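Local coordinates for protein chitinase (Thermococcus chitonophagus, PDB 5XSW) that probably hydrolyses internal beta-1,4 bonds of chitin through its catalytic domain, here with N-acetylglucosamine units bound, joined to an N-terminal beta-sheet domain, at residues 226-231 with 241-246; 278-281 with 287-290. One frame throughout, in Å; residues are numbered along the deposited sequence.

Contact 1 of 2, residues 226-231 with 241-246; sequences KGYKVI and VQIDHP. With NAG (2-acetamido-2-deoxy-beta-D-glucopyranose), chain C; PO4 (phosphate ion), chain F.
Tyr228 reaches from 226-231 to 241-246, touching Val241 with the edge carbons of its ring and Ile243 with its hydroxyl. The apolar part of the contact is small. Tyr228 CD2 lies 3.9 Å from Val241 CG1, and the two side chains cross at about a right angle. At the far end of the side chain, Ile243 CG2 approaches Tyr228 OH to 3.5 Å. Tyr228 CG is anti to its carbonyl carbon (chi1 -60°), which sends the ring from the strand toward 241-246.

The polar part is built round a phosphate ion, probably from the crystallisation liquor. No direct hydrogen bond joins the two segments; the ion and a water bridge them instead. Tyr228 OH donates to phosphate O2 at 2.6 Å, with that oxygen at the ring edge and in the ring plane. Ile243 N donates to the same O2 at 2.9 Å, so two donors from different segments grip one oxygen. Asp244 N donates to phosphate O4, also at 2.9 Å, with an N-H...O angle of 150°. The water donates to both Tyr228 OH (3.0 Å) and Asp244 OD2 (3.2 Å), a second link across the contact.

The backbone shapes this anion site. Gln242 to His245 form a type I beta turn, closed by His245 N donating to Gln242 O at 3.2 Å. The N-H groups of Ile243 and Asp244, the two central residues of that turn, bind the ion. The Gln242 side chain leads away from the phosphate, and its amide lies against the acetyl methyl of the bound sugar. Asn214 OD1 accepts from Gln242 N. Tyr228 sits on a two-stranded antiparallel beta hairpin, 228-232 with 235-239, from which its side chain reaches this turn, whose first residue, Gln242, belongs to the glycan pocket.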
ATOM      1  N   LYS A 226      -5.490 -32.095   4.850  1.00 48.14           N
ATOM      2  CA  LYS A 226      -4.589 -32.013   5.977  1.00 59.32           C
ATOM      3  C   LYS A 226      -4.627 -30.623   6.608  1.00 56.30           C
ATOM      4  O   LYS A 226      -4.708 -29.573   5.929  1.00 51.41           O
ATOM      5  CB  LYS A 226      -3.166 -32.366   5.548  1.00 62.94           C
ATOM      6  CG  LYS A 226      -3.076 -33.682   4.756  1.00 71.91           C
ATOM      7  CD  LYS A 226      -1.639 -33.983   4.325  1.00 87.49           C
ATOM      8  CE  LYS A 226      -1.541 -35.317   3.596  1.00 95.69           C
ATOM      9  NZ  LYS A 226      -0.128 -35.637   3.235  1.00109.34           N
ATOM     10  N   GLY A 227      -4.605 -30.640   7.927  1.00 44.91           N
ATOM     11  CA  GLY A 227      -4.609 -29.433   8.719  1.00 38.89           C
ATOM     12  C   GLY A 227      -4.441 -29.824  10.170  1.00 40.69           C
ATOM     13  O   GLY A 227      -4.162 -30.997  10.488  1.00 36.34           O
ATOM     14  N   TYR A 228      -4.557 -28.824  11.043  1.00 31.49           N
ATOM     15  CA  TYR A 228      -4.487 -29.054  12.452  1.00 28.83           C
ATOM     16  C   TYR A 228      -5.740 -29.856  12.794  1.00 30.98           C
ATOM     17  O   TYR A 228      -6.773 -29.676  12.175  1.00 30.74           O
ATOM     18  CB  TYR A 228      -4.402 -27.700  13.219  1.00 28.25           C
ATOM     19  CG  TYR A 228      -3.154 -26.957  12.785  1.00 39.07           C
ATOM     20  CD1 TYR A 228      -1.902 -27.294  13.323  1.00 32.55           C
ATOM     21  CD2 TYR A 228      -3.202 -25.982  11.795  1.00 37.46           C
ATOM     22  CE1 TYR A 228      -0.732 -26.651  12.911  1.00 30.57           C
ATOM     23  CE2 TYR A 228      -2.030 -25.296  11.360  1.00 31.16           C
ATOM     24  CZ  TYR A 228      -0.799 -25.652  11.932  1.00 33.48           C
ATOM     25  OH  TYR A 228       0.341 -25.043  11.535  1.00 31.86           O
ATOM     26  N   LYS A 229      -5.639 -30.743  13.774  1.00 27.80           N
ATOM     27  CA  LYS A 229      -6.788 -31.518  14.243  1.00 32.20           C
ATOM     28  C   LYS A 229      -7.542 -30.719  15.286  1.00 32.35           C
ATOM     29  O   LYS A 229      -6.959 -30.190  16.228  1.00 36.55           O
ATOM     30  CB  LYS A 229      -6.353 -32.837  14.896  1.00 38.93           C
ATOM     31  CG  LYS A 229      -5.334 -33.575  14.115  1.00 36.88           C
ATOM     32  CD  LYS A 229      -5.844 -33.875  12.768  1.00 37.32           C
ATOM     33  CE  LYS A 229      -5.024 -35.054  12.241  1.00 56.66           C
ATOM     34  NZ  LYS A 229      -3.574 -34.749  12.273  1.00 56.65           N
ATOM     35  N   VAL A 230      -8.840 -30.600  15.103  1.00 24.62           N
ATOM     36  CA  VAL A 230      -9.660 -29.913  16.073  1.00 24.93           C
ATOM     37  C   VAL A 230     -10.795 -30.902  16.390  1.00 29.20           C
ATOM     38  O   VAL A 230     -11.461 -31.429  15.472  1.00 27.49           O
ATOM     39  CB  VAL A 230     -10.205 -28.595  15.505  1.00 34.17           C
ATOM     40  CG1 VAL A 230     -11.172 -27.936  16.518  1.00 36.13           C
ATOM     41  CG2 VAL A 230      -9.043 -27.638  15.189  1.00 29.72           C
ATOM     42  N   ILE A 231     -11.000 -31.203  17.667  1.00 24.77           N
ATOM     43  CA  ILE A 231     -12.086 -32.117  18.022  1.00 21.58           C
ATOM     44  C   ILE A 231     -13.269 -31.262  18.470  1.00 26.62           C
ATOM     45  O   ILE A 231     -13.139 -30.480  19.413  1.00 26.96           O
ATOM     46  CB  ILE A 231     -11.708 -33.081  19.212  1.00 28.47           C
ATOM     47  CG1 ILE A 231     -10.390 -33.832  18.968  1.00 34.29           C
ATOM     48  CG2 ILE A 231     -12.855 -34.041  19.571  1.00 29.71           C
ATOM     49  CD1 ILE A 231     -10.323 -34.529  17.704  1.00 36.23           C
ATOM     50  N   VAL A 241      -5.934 -24.141   7.887  1.00 24.96           N
ATOM     51  CA  VAL A 241      -5.354 -22.811   7.912  1.00 19.70           C
ATOM     52  C   VAL A 241      -3.807 -22.836   7.753  1.00 25.14           C
ATOM     53  O   VAL A 241      -3.120 -23.717   8.300  1.00 23.82           O
ATOM     54  CB  VAL A 241      -5.746 -22.119   9.240  1.00 21.72           C
ATOM     55  CG1 VAL A 241      -5.166 -22.885  10.446  1.00 25.20           C
ATOM     56  CG2 VAL A 241      -5.209 -20.663   9.308  1.00 20.57           C
ATOM     57  N   GLN A 242      -3.218 -21.880   7.033  1.00 23.03           N
ATOM     58  CA  GLN A 242      -1.748 -21.692   7.127  1.00 24.15           C
ATOM     59  C   GLN A 242      -1.556 -20.697   8.233  1.00 26.53           C
ATOM     60  O   GLN A 242      -1.600 -19.472   8.006  1.00 23.07           O
ATOM     61  CB  GLN A 242      -1.124 -21.191   5.797  1.00 22.90           C
ATOM     62  CG  GLN A 242      -1.339 -22.206   4.675  1.00 23.20           C
ATOM     63  CD  GLN A 242      -0.927 -21.708   3.272  1.00 28.16           C
ATOM     64  OE1 GLN A 242      -0.130 -20.776   3.117  1.00 26.41           O
ATOM     65  NE2 GLN A 242      -1.471 -22.339   2.268  1.00 28.48           N
ATOM     66  N   ILE A 243      -1.345 -21.190   9.452  1.00 22.66           N
ATOM     67  CA  ILE A 243      -1.555 -20.340  10.622  1.00 23.12           C
ATOM     68  C   ILE A 243      -0.408 -19.382  10.830  1.00 24.36           C
ATOM     69  O   ILE A 243      -0.535 -18.372  11.536  1.00 24.74           O
ATOM     70  CB  ILE A 243      -1.758 -21.212  11.942  1.00 25.01           C
ATOM     71  CG1 ILE A 243      -2.357 -20.362  13.092  1.00 25.76           C
ATOM     72  CG2 ILE A 243      -0.368 -21.749  12.456  1.00 23.60           C
ATOM     73  CD1 ILE A 243      -3.807 -20.047  12.963  1.00 23.56           C
ATOM     74  N   ASP A 244       0.760 -19.687  10.259  1.00 22.61           N
ATOM     75  CA  ASP A 244       1.883 -18.765  10.388  1.00 21.19           C
ATOM     76  C   ASP A 244       2.059 -17.798   9.204  1.00 25.61           C
ATOM     77  O   ASP A 244       3.061 -17.099   9.088  1.00 22.15           O
ATOM     78  CB  ASP A 244       3.169 -19.547  10.557  1.00 28.36           C
ATOM     79  CG  ASP A 244       3.102 -20.432  11.812  1.00 36.89           C
ATOM     80  OD1 ASP A 244       2.726 -19.909  12.897  1.00 35.04           O
ATOM     81  OD2 ASP A 244       3.294 -21.631  11.665  1.00 39.78           O
ATOM     82  N   HIS A 245       1.095 -17.763   8.315  1.00 22.99           N
ATOM     83  CA  HIS A 245       1.205 -16.849   7.157  1.00 19.70           C
ATOM     84  C   HIS A 245       1.267 -15.395   7.624  1.00 25.12           C
ATOM     85  O   HIS A 245       0.450 -14.961   8.424  1.00 23.62           O
ATOM     86  CB  HIS A 245       0.027 -17.069   6.219  1.00 22.54           C
ATOM     87  CG  HIS A 245       0.276 -16.563   4.835  1.00 22.83           C
ATOM     88  ND1 HIS A 245       0.467 -15.225   4.576  1.00 19.62           N
ATOM     89  CD2 HIS A 245       0.421 -17.213   3.647  1.00 22.17           C
ATOM     90  CE1 HIS A 245       0.650 -15.054   3.269  1.00 22.99           C
ATOM     91  NE2 HIS A 245       0.644 -16.244   2.687  1.00 23.58           N
ATOM     92  N   PRO A 246       2.265 -14.629   7.165  1.00 21.32           N
ATOM     93  CA  PRO A 246       2.408 -13.239   7.622  1.00 20.49           C
ATOM     94  C   PRO A 246       1.178 -12.392   7.283  1.00 23.71           C
ATOM     95  O   PRO A 246       0.961 -11.383   7.941  1.00 22.51           O
ATOM     96  CB  PRO A 246       3.617 -12.693   6.803  1.00 24.42           C
ATOM     97  CG  PRO A 246       4.414 -14.035   6.439  1.00 26.04           C
ATOM     98  CD  PRO A 246       3.311 -15.036   6.209  1.00 22.96           C
TER
HETATM   99  C1  NAG C   2      -6.396 -18.288  -1.131  1.00 24.68           C
HETATM  100  C2  NAG C   2      -5.155 -17.554  -0.790  1.00 23.24           C
HETATM  101  C3  NAG C   2      -5.393 -16.053  -0.758  1.00 25.02           C
HETATM  102  C4  NAG C   2      -6.049 -15.544  -2.007  1.00 24.99           C
HETATM  103  C5  NAG C   2      -7.291 -16.306  -2.231  1.00 22.54           C
HETATM  104  C6  NAG C   2      -7.903 -15.845  -3.526  1.00 25.90           C
HETATM  105  C7  NAG C   2      -3.354 -18.484   0.729  1.00 30.55           C
HETATM  106  C8  NAG C   2      -2.924 -18.920   2.154  1.00 26.08           C
HETATM  107  N2  NAG C   2      -4.670 -18.025   0.524  1.00 22.52           N
HETATM  108  O3  NAG C   2      -4.172 -15.312  -0.546  1.00 24.07           O
HETATM  109  O4  NAG C   2      -6.493 -14.182  -1.832  1.00 24.83           O
HETATM  110  O5  NAG C   2      -7.015 -17.746  -2.352  1.00 22.93           O
HETATM  111  O6  NAG C   2      -9.003 -16.734  -3.680  1.00 31.11           O
HETATM  112  O7  NAG C   2      -2.593 -18.495  -0.245  1.00 29.95           O
HETATM  113  P   PO4 F 902       1.572 -23.027   8.534  0.84 38.95           P
HETATM  114  O1  PO4 F 902       2.823 -23.273   9.386  0.84 38.74           O
HETATM  115  O2  PO4 F 902       0.310 -23.595   9.316  0.84 26.05           O
HETATM  116  O3  PO4 F 902       1.657 -23.837   7.279  0.84 33.82           O
HETATM  117  O4  PO4 F 902       1.486 -21.519   8.131  0.84 24.44           O
HETATM  118  O   HOH W   1       2.141 -23.819  13.617  1.00 49.06           O

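Contact 2 of 2, residues 278-281 with 287-290; sequences MKVS and TAWI
Val280 packs over one face of the Trp289 indole. Its CB lies 3.9 Å from the centroid of the six-membered ring, 17° off the ring normal, a CH-pi contact. Val280 CG1 turns to the helix backbone and sits 3.7 Å from Ala288 C. Ala288 CB sits against the backbone of the loop, 3.2 Å from Lys279 O. At the ring edge, Trp289 NE1 donates to Ser281 O at 3.1 Å. This bond is weak and bent, with an N-H...O angle of 130°. NE1 also has a weak hydrogen bond to Asp283 O. The Trp289 indole leaves CB on the side of its backbone N (chi1 -78°), which brings it to the loop.

Replacing Trp289 by an alanine would probably uncover one side of Val280 and leave the carbonyl oxygens of Ser281 and Asp283 without their indole donor.

Further out, Asp286 OD1 accepts from Ala288 N near the start of helix 288-311. Ser281 OG is hydrogen-bonded to Asp283 N, within the loop between the segments. Pro184 and Asn185 also touch the indole. The chemistry is mainly apolar: ring-face packing joins the loop after helix 274-278 to the first turn of helix 288-311, and weak indole bonds add a polar link.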
ATOM      1  N   MET A 278      -1.353  -8.590  11.716  1.00 20.52           N
ATOM      2  CA  MET A 278      -2.072  -9.584  10.921  1.00 19.19           C
ATOM      3  C   MET A 278      -1.661 -11.040  11.262  1.00 22.28           C
ATOM      4  O   MET A 278      -2.457 -11.964  11.112  1.00 22.87           O
ATOM      5  CB  MET A 278      -1.843  -9.393   9.419  1.00 19.98           C
ATOM      6  CG  MET A 278      -2.213  -7.960   8.847  1.00 24.62           C
ATOM      7  SD  MET A 278      -3.904  -7.529   9.433  1.00 30.11           S
ATOM      8  CE  MET A 278      -4.713  -8.854   8.735  1.00 23.55           C
ATOM      9  N   LYS A 279      -0.412 -11.244  11.660  1.00 23.21           N
ATOM     10  CA  LYS A 279       0.088 -12.622  11.748  1.00 22.72           C
ATOM     11  C   LYS A 279      -0.321 -13.291  13.087  1.00 20.87           C
ATOM     12  O   LYS A 279       0.147 -12.919  14.152  1.00 22.82           O
ATOM     13  CB  LYS A 279       1.644 -12.652  11.593  1.00 22.90           C
ATOM     14  CG  LYS A 279       2.222 -14.136  11.577  1.00 23.26           C
ATOM     15  CD  LYS A 279       3.827 -14.020  11.587  1.00 28.37           C
ATOM     16  CE  LYS A 279       4.470 -15.426  11.519  1.00 38.58           C
ATOM     17  NZ  LYS A 279       5.850 -15.325  12.091  1.00 47.52           N
ATOM     18  N   VAL A 280      -1.160 -14.299  13.001  1.00 20.55           N
ATOM     19  CA  VAL A 280      -1.675 -14.954  14.194  1.00 24.55           C
ATOM     20  C   VAL A 280      -0.817 -16.200  14.414  1.00 25.83           C
ATOM     21  O   VAL A 280       0.245 -16.315  13.827  1.00 25.01           O
ATOM     22  CB  VAL A 280      -3.161 -15.335  14.069  1.00 23.27           C
ATOM     23  CG1 VAL A 280      -4.084 -14.047  14.003  1.00 19.10           C
ATOM     24  CG2 VAL A 280      -3.394 -16.228  12.858  1.00 18.38           C
ATOM     25  N   SER A 281      -1.256 -17.070  15.300  1.00 28.40           N
ATOM     26  CA  SER A 281      -0.585 -18.326  15.541  1.00 31.92           C
ATOM     27  C   SER A 281      -1.541 -19.201  16.296  1.00 31.68           C
ATOM     28  O   SER A 281      -2.651 -18.810  16.571  1.00 26.05           O
ATOM     29  CB  SER A 281       0.705 -18.125  16.343  1.00 40.21           C
ATOM     30  OG  SER A 281       0.414 -17.723  17.658  1.00 33.18           O
ATOM     31  N   THR A 287      -1.822 -11.236  19.889  1.00 25.18           N
ATOM     32  CA  THR A 287      -2.671 -10.045  19.850  1.00 24.67           C
ATOM     33  C   THR A 287      -3.279  -9.847  18.470  1.00 23.61           C
ATOM     34  O   THR A 287      -4.290  -9.134  18.325  1.00 21.22           O
ATOM     35  CB  THR A 287      -1.898  -8.750  20.252  1.00 22.62           C
ATOM     36  OG1 THR A 287      -0.771  -8.526  19.371  1.00 25.93           O
ATOM     37  CG2 THR A 287      -1.461  -8.846  21.789  1.00 24.98           C
ATOM     38  N   ALA A 288      -2.685 -10.466  17.442  1.00 22.28           N
ATOM     39  CA  ALA A 288      -3.251 -10.336  16.072  1.00 23.18           C
ATOM     40  C   ALA A 288      -4.638 -11.020  15.978  1.00 23.00           C
ATOM     41  O   ALA A 288      -5.381 -10.785  15.042  1.00 21.25           O
ATOM     42  CB  ALA A 288      -2.241 -10.931  15.026  1.00 23.04           C
ATOM     43  N   TRP A 289      -4.994 -11.887  16.928  1.00 21.01           N
ATOM     44  CA  TRP A 289      -6.359 -12.435  16.914  1.00 21.28           C
ATOM     45  C   TRP A 289      -7.381 -11.285  17.113  1.00 22.03           C
ATOM     46  O   TRP A 289      -8.496 -11.332  16.638  1.00 21.31           O
ATOM     47  CB  TRP A 289      -6.548 -13.473  18.010  1.00 20.27           C
ATOM     48  CG  TRP A 289      -5.913 -14.844  17.635  1.00 22.99           C
ATOM     49  CD1 TRP A 289      -4.870 -15.486  18.296  1.00 20.99           C
ATOM     50  CD2 TRP A 289      -6.293 -15.670  16.566  1.00 20.97           C
ATOM     51  NE1 TRP A 289      -4.591 -16.678  17.645  1.00 21.97           N
ATOM     52  CE2 TRP A 289      -5.481 -16.830  16.609  1.00 19.10           C
ATOM     53  CE3 TRP A 289      -7.282 -15.565  15.552  1.00 19.81           C
ATOM     54  CZ2 TRP A 289      -5.605 -17.867  15.682  1.00 21.51           C
ATOM     55  CZ3 TRP A 289      -7.420 -16.625  14.632  1.00 21.25           C
ATOM     56  CH2 TRP A 289      -6.582 -17.761  14.706  1.00 23.57           C
ATOM     57  N   ILE A 290      -6.977 -10.257  17.824  1.00 22.49           N
ATOM     58  CA  ILE A 290      -7.852  -9.120  18.045  1.00 25.03           C
ATOM     59  C   ILE A 290      -7.677  -8.074  16.949  1.00 22.46           C
ATOM     60  O   ILE A 290      -8.659  -7.571  16.391  1.00 21.71           O
ATOM     61  CB  ILE A 290      -7.553  -8.477  19.420  1.00 22.99           C
ATOM     62  CG1 ILE A 290      -7.951  -9.432  20.540  1.00 24.47           C
ATOM     63  CG2 ILE A 290      -8.226  -7.107  19.539  1.00 23.30           C
ATOM     64  CD1 ILE A 290      -7.397  -8.978  22.004  1.00 24.25           C
TER

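How the contacts relate
Contact 1 closes along the chain before contact 2 opens, and their centres lie about 14 Å apart. They touch directly. Ile243 CG1 packs on Ser281 C at 3.5 Å, and Ile243 also meets Val280. Lys279 runs along the turn of contact 1, with its CE 3.3 Å from Asp244 O. Pro246 O lies 3.7 Å from Met278 CB. Segment 278-281 therefore sits between the turn at 241-246 and helix 288-311. Contact 1 is the nearer to the glycan: it holds Gln242 of the pocket, whose OE1 lies 3.5 Å from C8 of the bound N-acetylglucosamine. Contact 2 is set further back, with the Val280 side chain about 11 Å from a bound N-acetylglucosamine.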